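Local coordinates for protein mitochondrial enolase superfamily member 1 (Homo sapiens, PDB 4A35) that catalyses the magnesium-dependent dehydration of L-fuconate to 2-keto-3-deoxy-L-fuconate, a step in the breakdown of L-fucose, at residues K181-A185 with Q186-A190; V400-R404 with A405-P409; G87-R90 with G91-R94. All coordinates share one frame; numbering follows the deposited sequence. Where two conformers were deposited one is given.

Interaction 1 of 3, residues K181-A185 with Q186-A190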
ATOM      1  N   LYS A 181     -33.883  -0.624 -18.621  1.00 21.56           N
ATOM      2  CA  LYS A 181     -35.031  -1.538 -18.663  1.00 21.59           C
ATOM      3  C   LYS A 181     -34.589  -2.976 -18.543  1.00 24.09           C
ATOM      4  O   LYS A 181     -35.194  -3.725 -17.768  1.00 23.23           O
ATOM      5  CB  LYS A 181     -35.865  -1.375 -19.955  1.00 24.22           C
ATOM      6  CG  LYS A 181     -37.130  -0.558 -19.780  1.00 57.23           C
ATOM      7  CD  LYS A 181     -37.074   0.737 -20.573  1.00 67.91           C
ATOM      8  CE  LYS A 181     -38.417   1.409 -20.713  1.00 76.15           C
ATOM      9  NZ  LYS A 181     -38.298   2.711 -21.422  1.00 84.54           N
ATOM     10  N   GLN A 182     -33.502  -3.351 -19.243  1.00 21.36           N
ATOM     11  CA  GLN A 182     -32.949  -4.726 -19.242  1.00 21.57           C
ATOM     12  C   GLN A 182     -32.511  -5.147 -17.815  1.00 22.50           C
ATOM     13  O   GLN A 182     -32.824  -6.256 -17.340  1.00 21.72           O
ATOM     14  CB  GLN A 182     -31.756  -4.793 -20.208  1.00 21.01           C
ATOM     15  CG  GLN A 182     -30.958  -6.093 -20.141  1.00 25.18           C
ATOM     16  CD  GLN A 182     -31.795  -7.313 -20.480  1.00 27.17           C
ATOM     17  OE1 GLN A 182     -32.663  -7.284 -21.360  1.00 22.83           O
ATOM     18  NE2 GLN A 182     -31.517  -8.422 -19.806  1.00 22.35           N
ATOM     19  N   MET A 183     -31.824  -4.228 -17.129  1.00 20.34           N
ATOM     20  CA  MET A 183     -31.355  -4.418 -15.765  1.00 17.61           C
ATOM     21  C   MET A 183     -32.541  -4.626 -14.815  1.00 23.72           C
ATOM     22  O   MET A 183     -32.524  -5.575 -14.035  1.00 21.99           O
ATOM     23  CB  MET A 183     -30.477  -3.231 -15.309  1.00 18.78           C
ATOM     24  CG  MET A 183     -29.104  -3.289 -15.922  1.00 19.82           C
ATOM     25  SD  MET A 183     -28.032  -4.743 -15.448  1.00 21.44           S
ATOM     26  CE  MET A 183     -28.322  -5.876 -16.822  1.00 18.32           C
ATOM     27  N   LEU A 184     -33.595  -3.791 -14.938  1.00 22.24           N
ATOM     28  CA  LEU A 184     -34.741  -3.899 -14.044  1.00 22.08           C
ATOM     29  C   LEU A 184     -35.518  -5.181 -14.303  1.00 25.75           C
ATOM     30  O   LEU A 184     -36.077  -5.749 -13.375  1.00 23.96           O
ATOM     31  CB  LEU A 184     -35.664  -2.662 -14.194  1.00 22.85           C
ATOM     32  CG  LEU A 184     -35.038  -1.320 -13.728  1.00 25.74           C
ATOM     33  CD1 LEU A 184     -35.883  -0.117 -14.228  1.00 28.37           C
ATOM     34  CD2 LEU A 184     -34.780  -1.303 -12.174  1.00 23.69           C
ATOM     35  N   ALA A 185     -35.516  -5.656 -15.560  1.00 23.55           N
ATOM     36  CA  ALA A 185     -36.296  -6.834 -15.897  1.00 24.57           C
ATOM     37  C   ALA A 185     -35.583  -8.150 -15.552  1.00 24.63           C
ATOM     38  O   ALA A 185     -36.265  -9.074 -15.118  1.00 24.26           O
ATOM     39  CB  ALA A 185     -36.673  -6.799 -17.368  1.00 25.34           C
ATOM     40  N   GLN A 186     -34.241  -8.243 -15.731  1.00 20.83           N
ATOM     41  CA  GLN A 186     -33.519  -9.499 -15.610  1.00 21.61           C
ATOM     42  C   GLN A 186     -32.319  -9.486 -14.662  1.00 23.91           C
ATOM     43  O   GLN A 186     -31.812 -10.559 -14.356  1.00 23.54           O
ATOM     44  CB  GLN A 186     -33.031  -9.951 -17.028  1.00 22.34           C
ATOM     45  CG  GLN A 186     -34.203 -10.090 -18.050  1.00 25.70           C
ATOM     46  CD  GLN A 186     -35.244 -11.153 -17.721  1.00 32.78           C
ATOM     47  OE1 GLN A 186     -34.993 -12.093 -16.964  1.00 27.71           O
ATOM     48  NE2 GLN A 186     -36.438 -11.019 -18.277  1.00 26.72           N
ATOM     49  N   GLY A 187     -31.829  -8.303 -14.280  1.00 20.00           N
ATOM     50  CA  GLY A 187     -30.717  -8.212 -13.349  1.00 20.21           C
ATOM     51  C   GLY A 187     -29.362  -8.391 -13.993  1.00 21.91           C
ATOM     52  O   GLY A 187     -29.254  -8.625 -15.205  1.00 21.30           O
ATOM     53  N   TYR A 188     -28.310  -8.303 -13.160  1.00 19.05           N
ATOM     54  CA  TYR A 188     -26.912  -8.396 -13.579  1.00 18.40           C
ATOM     55  C   TYR A 188     -26.409  -9.816 -13.342  1.00 23.02           C
ATOM     56  O   TYR A 188     -26.492 -10.295 -12.219  1.00 21.31           O
ATOM     57  CB  TYR A 188     -26.038  -7.357 -12.849  1.00 17.99           C
ATOM     58  CG  TYR A 188     -24.742  -7.124 -13.602  1.00 16.66           C
ATOM     59  CD1 TYR A 188     -23.699  -8.045 -13.529  1.00 18.29           C
ATOM     60  CD2 TYR A 188     -24.611  -6.053 -14.482  1.00 18.45           C
ATOM     61  CE1 TYR A 188     -22.548  -7.901 -14.313  1.00 19.27           C
ATOM     62  CE2 TYR A 188     -23.462  -5.890 -15.261  1.00 18.85           C
ATOM     63  CZ  TYR A 188     -22.424  -6.805 -15.156  1.00 20.88           C
ATOM     64  OH  TYR A 188     -21.302  -6.651 -15.925  1.00 17.58           O
ATOM     65  N   PRO A 189     -25.851 -10.483 -14.387  1.00 20.89           N
ATOM     66  CA  PRO A 189     -25.478 -11.903 -14.254  1.00 18.88           C
ATOM     67  C   PRO A 189     -24.410 -12.108 -13.166  1.00 21.35           C
ATOM     68  O   PRO A 189     -23.478 -11.305 -13.050  1.00 18.65           O
ATOM     69  CB  PRO A 189     -24.944 -12.245 -15.650  1.00 21.03           C
ATOM     70  CG  PRO A 189     -24.450 -10.891 -16.226  1.00 24.53           C
ATOM     71  CD  PRO A 189     -25.615 -10.008 -15.771  1.00 23.12           C
ATOM     72  N   ALA A 190     -24.602 -13.156 -12.334  1.00 18.73           N
ATOM     73  CA  ALA A 190     -23.664 -13.468 -11.243  1.00 18.86           C
ATOM     74  C   ALA A 190     -23.076 -14.878 -11.336  1.00 20.83           C
ATOM     75  O   ALA A 190     -23.539 -15.729 -12.089  1.00 20.44           O
ATOM     76  CB  ALA A 190     -24.379 -13.321  -9.886  1.00 19.65           C
TER
HETATM   77  O   HOH W   1     -29.501  -9.167 -17.826  1.00 22.60           O
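Gln-182 O is approached by two backbone N-H groups at the close of a helix: Gln-186 N binds it at 2.9 Å, and Ala-185 N adds a weak bond. One residue on, Gly-187 N reaches Met-183 O at 2.8 Å. Gly-187 then leaves the helix with positive phi, and the chain turns into a strand. A water donates to Gly-187 O at 2.7 Å while accepting from Gln-182 NE2 at 2.9 Å, and so bridges the helix end and the turn. The bend of the Gln-182 chain at chi2 (60°) helps bring this amide back toward the helix end, where Gln-182 NE2 also lies 3.5 Å from Gln-186 CB; the two glutamine amide planes stand 27° apart.

On the buried side, Met-183 packs against the turn. Its bent chain sets the terminal methyl CE 3.3 Å from Gly-187 O and carries SD alongside Tyr-188, 3.8 Å from CD2, an oblique Met-aromatic contact with the two side chains pointing the same way. Pro-189 CD lies over one face of the same ring, toward the rim. Tyr-374 packs on both Met-183 and Tyr-188, which places helix 362-377 against the turn.

Tyr-188 also belongs, with Asp-373 and Ser-380, to a magnesium site separate from the catalytic one of Asp-251, Glu-277 and Glu-306. The whole exemplifies a glycine-terminated helix feeding a strand, here strand 188-192, probably the first of the enolase-superfamily barrel.

Interaction 2 of 3, residues V400-R404 with A405-P409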
ATOM      1  N   VAL A 400     -28.882  -7.748  -0.842  1.00 23.17           N
ATOM      2  CA  VAL A 400     -28.970  -8.006  -2.282  1.00 23.06           C
ATOM      3  C   VAL A 400     -30.202  -8.921  -2.600  1.00 27.08           C
ATOM      4  O   VAL A 400     -30.569  -9.818  -1.812  1.00 24.47           O
ATOM      5  CB  VAL A 400     -27.665  -8.609  -2.872  1.00 26.04           C
ATOM      6  CG1 VAL A 400     -26.456  -7.671  -2.737  1.00 24.35           C
ATOM      7  CG2 VAL A 400     -27.352  -9.976  -2.296  1.00 27.43           C
ATOM      8  N   MET A 401     -30.824  -8.683  -3.754  1.00 24.22           N
ATOM      9  CA  MET A 401     -31.934  -9.491  -4.269  1.00 24.55           C
ATOM     10  C   MET A 401     -31.455 -10.267  -5.490  1.00 27.08           C
ATOM     11  O   MET A 401     -31.237  -9.692  -6.557  1.00 25.51           O
ATOM     12  CB  MET A 401     -33.175  -8.623  -4.618  1.00 28.02           C
ATOM     13  CG  MET A 401     -33.677  -7.771  -3.468  1.00 33.38           C
ATOM     14  SD  MET A 401     -34.597  -8.751  -2.261  0.50 38.18           S
ATOM     15  CE  MET A 401     -33.603  -8.681  -1.060  1.00 33.76           C
ATOM     16  N   ILE A 402     -31.300 -11.574  -5.323  1.00 23.74           N
ATOM     17  CA  ILE A 402     -30.891 -12.473  -6.408  1.00 23.86           C
ATOM     18  C   ILE A 402     -32.101 -13.174  -6.991  1.00 27.49           C
ATOM     19  O   ILE A 402     -32.876 -13.796  -6.264  1.00 24.35           O
ATOM     20  CB  ILE A 402     -29.820 -13.521  -5.954  1.00 25.94           C
ATOM     21  CG1 ILE A 402     -28.582 -12.847  -5.309  1.00 26.24           C
ATOM     22  CG2 ILE A 402     -29.437 -14.566  -7.090  1.00 25.09           C
ATOM     23  CD1 ILE A 402     -27.669 -12.017  -6.351  1.00 30.51           C
ATOM     24  N   GLN A 403     -32.251 -13.071  -8.322  1.00 24.32           N
ATOM     25  CA  GLN A 403     -33.298 -13.758  -9.078  0.50 23.87           C
ATOM     26  C   GLN A 403     -32.630 -14.424 -10.259  1.00 25.30           C
ATOM     27  O   GLN A 403     -31.979 -13.735 -11.034  1.00 22.80           O
ATOM     28  CB  GLN A 403     -34.405 -12.777  -9.531  0.50 25.53           C
ATOM     29  CG  GLN A 403     -35.440 -13.387 -10.459  0.50 31.95           C
ATOM     30  CD  GLN A 403     -36.202 -12.352 -11.253  0.50 43.73           C
ATOM     31  OE1 GLN A 403     -36.890 -11.491 -10.703  0.50 43.53           O
ATOM     32  NE2 GLN A 403     -36.129 -12.438 -12.569  0.50 23.27           N
ATOM     33  N   ARG A 404     -32.775 -15.754 -10.394  1.00 23.17           N
ATOM     34  CA  ARG A 404     -32.190 -16.528 -11.503  1.00 24.00           C
ATOM     35  C   ARG A 404     -30.683 -16.220 -11.653  1.00 26.20           C
ATOM     36  O   ARG A 404     -30.203 -15.841 -12.744  1.00 22.14           O
ATOM     37  CB  ARG A 404     -32.958 -16.244 -12.824  1.00 22.81           C
ATOM     38  CG  ARG A 404     -34.440 -16.581 -12.737  1.00 29.69           C
ATOM     39  CD  ARG A 404     -35.140 -16.225 -14.029  1.00 38.03           C
ATOM     40  NE  ARG A 404     -36.561 -16.551 -13.980  1.00 54.74           N
ATOM     41  CZ  ARG A 404     -37.266 -16.972 -15.023  1.00 67.21           C
ATOM     42  NH1 ARG A 404     -36.688 -17.115 -16.213  1.00 47.76           N
ATOM     43  NH2 ARG A 404     -38.557 -17.256 -14.887  1.00 43.90           N
ATOM     44  N   ALA A 405     -29.945 -16.300 -10.510  1.00 23.47           N
ATOM     45  CA  ALA A 405     -28.491 -16.081 -10.450  1.00 22.73           C
ATOM     46  C   ALA A 405     -28.111 -14.691 -11.053  1.00 22.59           C
ATOM     47  O   ALA A 405     -27.126 -14.565 -11.786  1.00 20.76           O
ATOM     48  CB  ALA A 405     -27.756 -17.208 -11.180  1.00 22.64           C
ATOM     49  N   SER A 406     -28.942 -13.680 -10.757  1.00 20.02           N
ATOM     50  CA  SER A 406     -28.734 -12.304 -11.239  1.00 19.12           C
ATOM     51  C   SER A 406     -29.052 -11.340 -10.148  1.00 24.35           C
ATOM     52  O   SER A 406     -30.021 -11.554  -9.400  1.00 23.91           O
ATOM     53  CB  SER A 406     -29.576 -11.971 -12.475  1.00 20.34           C
ATOM     54  OG  SER A 406     -29.433 -12.936 -13.503  1.00 31.24           O
ATOM     55  N   TYR A 407     -28.288 -10.230 -10.118  1.00 20.50           N
ATOM     56  CA  TYR A 407     -28.493  -9.126  -9.185  1.00 19.69           C
ATOM     57  C   TYR A 407     -29.649  -8.242  -9.666  1.00 24.23           C
ATOM     58  O   TYR A 407     -29.480  -7.507 -10.647  1.00 22.06           O
ATOM     59  CB  TYR A 407     -27.209  -8.277  -9.091  1.00 19.74           C
ATOM     60  CG  TYR A 407     -26.149  -8.845  -8.176  1.00 19.25           C
ATOM     61  CD1 TYR A 407     -26.115  -8.505  -6.824  1.00 20.58           C
ATOM     62  CD2 TYR A 407     -25.152  -9.690  -8.667  1.00 19.18           C
ATOM     63  CE1 TYR A 407     -25.048  -8.900  -5.999  1.00 20.09           C
ATOM     64  CE2 TYR A 407     -24.103 -10.130  -7.844  1.00 18.50           C
ATOM     65  CZ  TYR A 407     -24.071  -9.745  -6.507  1.00 20.82           C
ATOM     66  OH  TYR A 407     -23.055 -10.143  -5.670  1.00 19.63           O
ATOM     67  N   MET A 408     -30.769  -8.234  -8.937  1.00 19.68           N
ATOM     68  CA  MET A 408     -31.854  -7.346  -9.300  1.00 18.35           C
ATOM     69  C   MET A 408     -31.492  -5.937  -8.782  1.00 25.33           C
ATOM     70  O   MET A 408     -30.987  -5.832  -7.645  1.00 25.66           O
ATOM     71  CB  MET A 408     -33.187  -7.869  -8.739  1.00 21.01           C
ATOM     72  CG  MET A 408     -33.530  -9.248  -9.260  1.00 22.95           C
ATOM     73  SD  MET A 408     -33.450  -9.477 -11.064  1.00 26.67           S
ATOM     74  CE  MET A 408     -34.801  -8.389 -11.568  1.00 23.19           C
ATOM     75  N   PRO A 409     -31.618  -4.889  -9.630  1.00 20.98           N
ATOM     76  CA  PRO A 409     -31.194  -3.535  -9.204  1.00 20.00           C
ATOM     77  C   PRO A 409     -31.854  -3.058  -7.907  1.00 22.90           C
ATOM     78  O   PRO A 409     -33.086  -3.063  -7.814  1.00 21.74           O
ATOM     79  CB  PRO A 409     -31.610  -2.637 -10.382  1.00 21.73           C
ATOM     80  CG  PRO A 409     -31.686  -3.555 -11.563  1.00 24.25           C
ATOM     81  CD  PRO A 409     -32.227  -4.852 -10.980  1.00 21.21           C
TER
HETATM   82  O   HOH W   2     -30.030  -6.659  -5.402  1.00 22.66           O
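Ile-402 CD1 rests over the centre of the Tyr-407 ring, 3.9 Å from its centroid and almost on the normal, a CH-pi contact. The bend of Ile-402 at chi2 (-69°) swings this methyl above the ring, while Val-400 CG1 meets the edge, in plane, 3.8 Å from CE1. On the opposite face of the strand pair from Tyr-407, Met-408 CG packs 3.6 Å from Gln-403 CB, and the bent chain lays SD beside the same glutamine.

Ile-402 and Tyr-407 form an antiparallel non-hydrogen-bonded pair. Around it, Met-408 N donates to Met-401 O at 2.8 Å and Gln-403 N to Ser-406 O at 2.9 Å; the return bond from Ser-406 N to Gln-403 O is weak. Arg-404 and Ala-405, both with positive phi, turn the corner. A water accepts from Met-401 N and probably also links to Met-408 O.

Further out, Tyr-407 OH bonds to Glu-387 O, tying the hydroxyl end of the ring to strand 386-388. Replacing Tyr-407 by an alanine takes away ring and hydroxyl, and would probably leave the Ile-402 methyl without its aromatic floor and Glu-387 O without this donor. The arrangement is a two-residue beta hairpin whose inner strand, 406-408, lies against strand 188-192.

Interaction 3 of 3, residues G87-R90 with G91-R94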
ATOM      1  N   GLY A  87     -20.359  19.098  -4.570  1.00 29.21           N
ATOM      2  CA  GLY A  87     -20.127  20.161  -5.545  1.00 29.58           C
ATOM      3  C   GLY A  87     -18.698  20.204  -6.067  1.00 31.31           C
ATOM      4  O   GLY A  87     -18.441  20.790  -7.122  1.00 30.05           O
ATOM      5  N   ASP A  88     -17.742  19.612  -5.323  1.00 26.54           N
ATOM      6  CA  ASP A  88     -16.324  19.507  -5.748  1.00 24.45           C
ATOM      7  C   ASP A  88     -15.821  18.221  -5.142  1.00 26.45           C
ATOM      8  O   ASP A  88     -15.012  18.233  -4.197  1.00 24.03           O
ATOM      9  CB  ASP A  88     -15.471  20.728  -5.332  1.00 25.91           C
ATOM     10  CG  ASP A  88     -14.004  20.629  -5.763  1.00 27.59           C
ATOM     11  OD1 ASP A  88     -13.688  19.769  -6.643  1.00 25.86           O
ATOM     12  OD2 ASP A  88     -13.181  21.388  -5.227  1.00 29.38           O
ATOM     13  N   PHE A  89     -16.351  17.092  -5.658  1.00 23.81           N
ATOM     14  CA  PHE A  89     -16.065  15.795  -5.069  1.00 22.12           C
ATOM     15  C   PHE A  89     -14.608  15.427  -5.326  1.00 22.92           C
ATOM     16  O   PHE A  89     -13.961  14.876  -4.431  1.00 23.98           O
ATOM     17  CB  PHE A  89     -17.055  14.740  -5.547  1.00 23.55           C
ATOM     18  CG  PHE A  89     -17.576  13.812  -4.459  1.00 22.25           C
ATOM     19  CD1 PHE A  89     -16.768  13.461  -3.368  1.00 23.86           C
ATOM     20  CD2 PHE A  89     -18.865  13.292  -4.526  1.00 23.31           C
ATOM     21  CE1 PHE A  89     -17.242  12.587  -2.366  1.00 24.95           C
ATOM     22  CE2 PHE A  89     -19.331  12.392  -3.545  1.00 23.23           C
ATOM     23  CZ  PHE A  89     -18.507  12.043  -2.473  1.00 22.18           C
ATOM     24  N   ARG A  90     -14.052  15.850  -6.469  1.00 20.66           N
ATOM     25  CA  ARG A  90     -12.619  15.675  -6.775  1.00 20.52           C
ATOM     26  C   ARG A  90     -11.735  16.331  -5.688  1.00 21.45           C
ATOM     27  O   ARG A  90     -10.800  15.702  -5.197  1.00 20.31           O
ATOM     28  CB  ARG A  90     -12.286  16.298  -8.145  1.00 24.39           C
ATOM     29  CG  ARG A  90     -10.790  16.301  -8.439  1.00 19.96           C
ATOM     30  CD  ARG A  90     -10.518  17.015  -9.713  1.00 22.45           C
ATOM     31  NE  ARG A  90     -11.236  16.367 -10.808  1.00 24.43           N
ATOM     32  CZ  ARG A  90     -11.531  16.943 -11.965  1.00 32.01           C
ATOM     33  NH1 ARG A  90     -11.122  18.188 -12.222  1.00 26.70           N
ATOM     34  NH2 ARG A  90     -12.204  16.277 -12.887  1.00 21.94           N
ATOM     35  N   GLY A  91     -12.047  17.582  -5.330  1.00 19.80           N
ATOM     36  CA  GLY A  91     -11.342  18.337  -4.291  1.00 20.06           C
ATOM     37  C   GLY A  91     -11.374  17.637  -2.949  1.00 23.23           C
ATOM     38  O   GLY A  91     -10.336  17.494  -2.284  1.00 22.13           O
ATOM     39  N   PHE A  92     -12.577  17.156  -2.551  1.00 21.93           N
ATOM     40  CA  PHE A  92     -12.737  16.430  -1.264  1.00 21.14           C
ATOM     41  C   PHE A  92     -11.945  15.105  -1.283  1.00 20.83           C
ATOM     42  O   PHE A  92     -11.235  14.767  -0.308  1.00 18.16           O
ATOM     43  CB  PHE A  92     -14.220  16.175  -0.992  1.00 21.65           C
ATOM     44  CG  PHE A  92     -14.473  15.511   0.335  1.00 21.32           C
ATOM     45  CD1 PHE A  92     -14.256  16.200   1.529  1.00 23.82           C
ATOM     46  CD2 PHE A  92     -14.901  14.191   0.396  1.00 23.37           C
ATOM     47  CE1 PHE A  92     -14.541  15.609   2.751  1.00 23.83           C
ATOM     48  CE2 PHE A  92     -15.179  13.589   1.635  1.00 26.36           C
ATOM     49  CZ  PHE A  92     -14.978  14.301   2.802  1.00 23.08           C
ATOM     50  N   TYR A  93     -12.032  14.381  -2.429  1.00 17.53           N
ATOM     51  CA  TYR A  93     -11.263  13.165  -2.644  1.00 17.48           C
ATOM     52  C   TYR A  93      -9.747  13.433  -2.453  1.00 19.62           C
ATOM     53  O   TYR A  93      -9.070  12.717  -1.696  1.00 18.15           O
ATOM     54  CB  TYR A  93     -11.543  12.609  -4.055  1.00 17.03           C
ATOM     55  CG  TYR A  93     -10.885  11.268  -4.280  1.00 18.29           C
ATOM     56  CD1 TYR A  93      -9.565  11.180  -4.742  1.00 20.85           C
ATOM     57  CD2 TYR A  93     -11.540  10.082  -3.931  1.00 18.31           C
ATOM     58  CE1 TYR A  93      -8.950   9.941  -4.927  1.00 20.64           C
ATOM     59  CE2 TYR A  93     -10.919   8.846  -4.058  1.00 17.77           C
ATOM     60  CZ  TYR A  93      -9.618   8.779  -4.548  1.00 22.90           C
ATOM     61  OH  TYR A  93      -9.002   7.554  -4.651  1.00 22.13           O
ATOM     62  N   ARG A  94      -9.224  14.519  -3.086  1.00 17.88           N
ATOM     63  CA  ARG A  94      -7.809  14.890  -2.966  1.00 17.93           C
ATOM     64  C   ARG A  94      -7.441  15.230  -1.484  1.00 19.46           C
ATOM     65  O   ARG A  94      -6.347  14.908  -1.041  1.00 20.40           O
ATOM     66  CB  ARG A  94      -7.484  16.075  -3.906  1.00 15.96           C
ATOM     67  CG  ARG A  94      -6.035  16.548  -3.893  1.00 18.17           C
ATOM     68  CD  ARG A  94      -5.064  15.555  -4.540  1.00 19.22           C
ATOM     69  NE  ARG A  94      -5.325  15.373  -5.968  1.00 22.40           N
ATOM     70  CZ  ARG A  94      -4.889  16.203  -6.911  1.00 27.45           C
ATOM     71  NH1 ARG A  94      -4.150  17.261  -6.585  1.00 21.97           N
ATOM     72  NH2 ARG A  94      -5.179  15.983  -8.182  1.00 19.89           N
TER
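Asp-88 is the N-cap of helix 89-97, its side chain accepting from Gly-91 N: the amide donates to Asp-88 OD1 at 3.0 Å, meeting that oxygen from above the carboxylate plane, about 62° out of it. With CG anti to the backbone N (chi1 180°), the carboxylate is turned over the first helical turn, and because Gly-91 bears no side chain, Asp-88 OD2 can lie 3.7 Å from Gly-91 CA. Three main-chain bonds follow in regular helical order. Phe-92 N donates to Asp-88 O at 3.1 Å, Tyr-93 N to Phe-89 O at 2.8 Å, and Arg-94 N to Arg-90 O at 2.9 Å.

Apolar contact is carried by two phenylalanines lying side by side and pointing the same way, Phe-89 CE1 standing 4.0 Å from Phe-92 CD2 in an oblique approach. Phe-89 further stacks on Trp-124 of helix 110-131, which joins this short helix to the long one. Tyr-93 packs on His-113 and Leu-120 of that helix, and its hydroxyl bonds to Glu-108 just before it.

Charged groups make up the third class. Arg-90 NE and Arg-94 NH2 are 6.6 Å apart, and each guanidinium has its own partner in the loop that follows helix 144-148: Arg-90 bonds to Ile-151 O, and Arg-94 forms a salt bridge with Asp-152.

Aromatic groups thus bind the helix to 110-131 and arginines bind it to that loop, while the Asp-88 carboxylate gives an acceptor to an amide of the first turn, where its negative charge would probably suit the positive pole of the helix start.

In the fold
From the N terminus, interaction 3 comes first, closing the opening turn of helix 89-97 in the N-terminal domain of the mandelate racemase family. Interaction 1 follows, where helix 176-186 passes into strand 188-192, and interaction 2 closes the hairpin of strands 401-402 and 406-408. Each closes before the next opens, so none nests or crosses. Interactions 1 and 2 nevertheless meet in space: Tyr-188 O lies 2.8 Å from Tyr-407 N and Ala-190 N 2.9 Å from Ala-405 O, probable hydrogen bonds that set strand 406-408 antiparallel to strand 188-192, with 401-402 at the sheet's outer edge. Interaction 3 stands apart, its nearest atoms about 20 Å from interaction 2 and about 22 Å from interaction 1.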